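Local coordinates for protein DNA gyrase, B subunit, truncated (Myxococcus xanthus, PDB 3CWV) that probably takes part in the ATP-dependent breakage, passage and rejoining of double-stranded DNA as the B subunit of a type II topoisomerase, at residues Q274-A279 / E342-H347. Residues are numbered along the deposited sequence; the frame is centred on the assembly and turned at random.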
loop_
_atom_site.group_PDB
_atom_site.type_symbol
_atom_site.label_atom_id
_atom_site.label_comp_id
_atom_site.label_asym_id
_atom_site.label_seq_id
_atom_site.Cartn_x
_atom_site.Cartn_y
_atom_site.Cartn_z
ATOM N N GLN A 274 -16.390 15.430 -7.770
ATOM C CA GLN A 274 -16.879 16.418 -8.723
ATOM C C GLN A 274 -17.623 15.755 -9.870
ATOM O O GLN A 274 -18.666 16.261 -10.322
ATOM C CB GLN A 274 -15.743 17.317 -9.234
ATOM C CG GLN A 274 -15.257 18.325 -8.160
ATOM C CD GLN A 274 -16.351 19.323 -7.737
ATOM O OE1 GLN A 274 -16.929 19.224 -6.646
ATOM N NE2 GLN A 274 -16.646 20.272 -8.617
ATOM N N ALA A 275 -17.097 14.626 -10.338
ATOM C CA ALA A 275 -17.742 13.848 -11.392
ATOM C C ALA A 275 -19.117 13.327 -10.952
ATOM O O ALA A 275 -20.072 13.386 -11.722
ATOM C CB ALA A 275 -16.837 12.688 -11.831
ATOM N N LEU A 276 -19.216 12.842 -9.710
ATOM C CA LEU A 276 -20.477 12.290 -9.187
ATOM C C LEU A 276 -21.522 13.379 -8.901
ATOM O O LEU A 276 -22.685 13.269 -9.322
ATOM C CB LEU A 276 -20.232 11.471 -7.911
ATOM C CG LEU A 276 -21.439 10.811 -7.216
ATOM C CD1 LEU A 276 -22.275 9.941 -8.161
ATOM C CD2 LEU A 276 -20.993 10.010 -6.021
ATOM N N ARG A 277 -21.114 14.415 -8.177
ATOM C CA ARG A 277 -21.989 15.557 -7.908
ATOM C C ARG A 277 -22.510 16.180 -9.198
ATOM O O ARG A 277 -23.643 16.662 -9.242
ATOM C CB ARG A 277 -21.250 16.614 -7.094
ATOM C CG ARG A 277 -21.074 16.271 -5.633
ATOM C CD ARG A 277 -20.390 17.422 -4.920
ATOM N NE ARG A 277 -21.197 18.635 -5.037
ATOM C CZ ARG A 277 -20.775 19.860 -4.745
ATOM N NH1 ARG A 277 -19.541 20.053 -4.303
ATOM N NH2 ARG A 277 -21.595 20.894 -4.894
ATOM N N GLY A 278 -21.675 16.156 -10.237
ATOM C CA GLY A 278 -22.008 16.676 -11.548
ATOM C C GLY A 278 -22.934 15.791 -12.371
ATOM O O GLY A 278 -23.743 16.294 -13.166
ATOM N N ALA A 279 -22.790 14.477 -12.208
ATOM C CA ALA A 279 -23.653 13.516 -12.864
ATOM C C ALA A 279 -25.048 13.635 -12.270
ATOM O O ALA A 279 -26.029 13.645 -13.002
ATOM C CB ALA A 279 -23.113 12.097 -12.692
ATOM N N GLU A 342 -24.349 7.669 -17.461
ATOM C CA GLU A 342 -24.902 6.469 -18.068
ATOM C C GLU A 342 -25.178 5.374 -17.038
ATOM O O GLU A 342 -26.268 4.797 -16.994
ATOM C CB GLU A 342 -23.963 5.951 -19.142
ATOM C CG GLU A 342 -24.377 4.612 -19.747
ATOM C CD GLU A 342 -25.540 4.701 -20.758
ATOM O OE1 GLU A 342 -25.718 3.731 -21.535
ATOM O OE2 GLU A 342 -26.273 5.722 -20.784
ATOM N N LEU A 343 -24.184 5.107 -16.196
ATOM C CA LEU A 343 -24.280 4.083 -15.171
ATOM C C LEU A 343 -25.467 4.283 -14.254
ATOM O O LEU A 343 -26.137 3.312 -13.871
ATOM C CB LEU A 343 -23.000 4.110 -14.329
ATOM C CG LEU A 343 -22.859 3.392 -13.005
ATOM C CD1 LEU A 343 -21.374 3.157 -12.831
ATOM C CD2 LEU A 343 -23.405 4.191 -11.848
ATOM N N LEU A 344 -25.704 5.534 -13.867
ATOM C CA LEU A 344 -26.679 5.822 -12.832
ATOM C C LEU A 344 -28.119 5.777 -13.363
ATOM O O LEU A 344 -29.059 5.737 -12.579
ATOM C CB LEU A 344 -26.396 7.170 -12.152
ATOM C CG LEU A 344 -25.221 7.311 -11.153
ATOM C CD1 LEU A 344 -24.933 8.770 -10.802
ATOM C CD2 LEU A 344 -25.461 6.515 -9.877
ATOM N N ARG A 345 -28.276 5.763 -14.683
ATOM C CA ARG A 345 -29.610 5.782 -15.293
ATOM C C ARG A 345 -30.458 4.667 -14.705
ATOM O O ARG A 345 -31.497 4.924 -14.078
ATOM C CB ARG A 345 -29.531 5.641 -16.819
ATOM C CG ARG A 345 -29.151 6.934 -17.533
ATOM C CD ARG A 345 -29.013 6.745 -19.042
ATOM N NE ARG A 345 -28.557 7.969 -19.710
ATOM C CZ ARG A 345 -29.270 9.093 -19.794
ATOM N NH1 ARG A 345 -30.486 9.171 -19.244
ATOM N NH2 ARG A 345 -28.770 10.150 -20.425
ATOM N N GLU A 346 -29.973 3.439 -14.879
ATOM C CA GLU A 346 -30.699 2.235 -14.446
ATOM C C GLU A 346 -30.121 1.588 -13.182
ATOM O O GLU A 346 -30.338 0.396 -12.939
ATOM C CB GLU A 346 -30.737 1.213 -15.586
ATOM C CG GLU A 346 -31.583 1.653 -16.772
ATOM C CD GLU A 346 -33.048 1.862 -16.412
ATOM O OE1 GLU A 346 -33.707 0.891 -15.961
ATOM O OE2 GLU A 346 -33.543 2.999 -16.595
ATOM N N HIS A 347 -29.392 2.375 -12.387
ATOM C CA HIS A 347 -28.789 1.896 -11.141
ATOM C C HIS A 347 -29.787 2.020 -10.000
ATOM O O HIS A 347 -30.455 3.043 -9.884
ATOM C CB HIS A 347 -27.533 2.710 -10.792
ATOM C CG HIS A 347 -26.674 2.076 -9.740
ATOM N ND1 HIS A 347 -26.891 2.253 -8.390
ATOM C CD2 HIS A 347 -25.593 1.270 -9.844
ATOM C CE1 HIS A 347 -25.979 1.582 -7.709
ATOM N NE2 HIS A 347 -25.189 0.965 -8.569
#
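L344 reaches from helix 328-345 to L276 and A279 on helix 267-284. Its CB points toward the other helix but stays 6.0 Å from A279 CB. CG comes next, anti to the carbonyl carbon (chi1 -74°), and is 5.0 Å from L276 CD1. The chain then branches. CD1 continues the extended line from CA (chi2 169°) and makes both contacts with helix 267-284. It meets L276 CD1 at 3.9 Å and A279 CB at 4.2 Å. The second branch, CD2, stays farther back, 5.0 Å from L276 CD1. A279 points at L344 directly, and the CA atoms of A279 and L344 are 8.3 Å apart. L276, three residues earlier, comes near only at the end of its side chain, through CD1. Its CG lies anti to the backbone N (chi1 -180°), which carries CD1 out to L344. The other methyl, L276 CD2, is 6.3 Å from L344 CD1. The L276 side chain crosses that of L344 at about a right angle, and they touch through one methyl each. All three residues are buried, and no hydrogen bond joins the two segments.

This is the S5-like domain of GyrB, known as the transducer, in which helices cover a mixed beta-sheet. L276 also touches L243 and W245 of strand 237-245, which ties the helix contact to the sheet, and W293 and V296 of helix 293-296. A279 meets F340 and I341, which extends the helix pairing back along helix 328-345.

The chain turns soon after L344. The L344 carbonyl O is hydrogen-bonded to T350 OG1, as is H347 O. On the exposed side, R345 NE and E342 OE2 form a salt bridge at 3.4 Å.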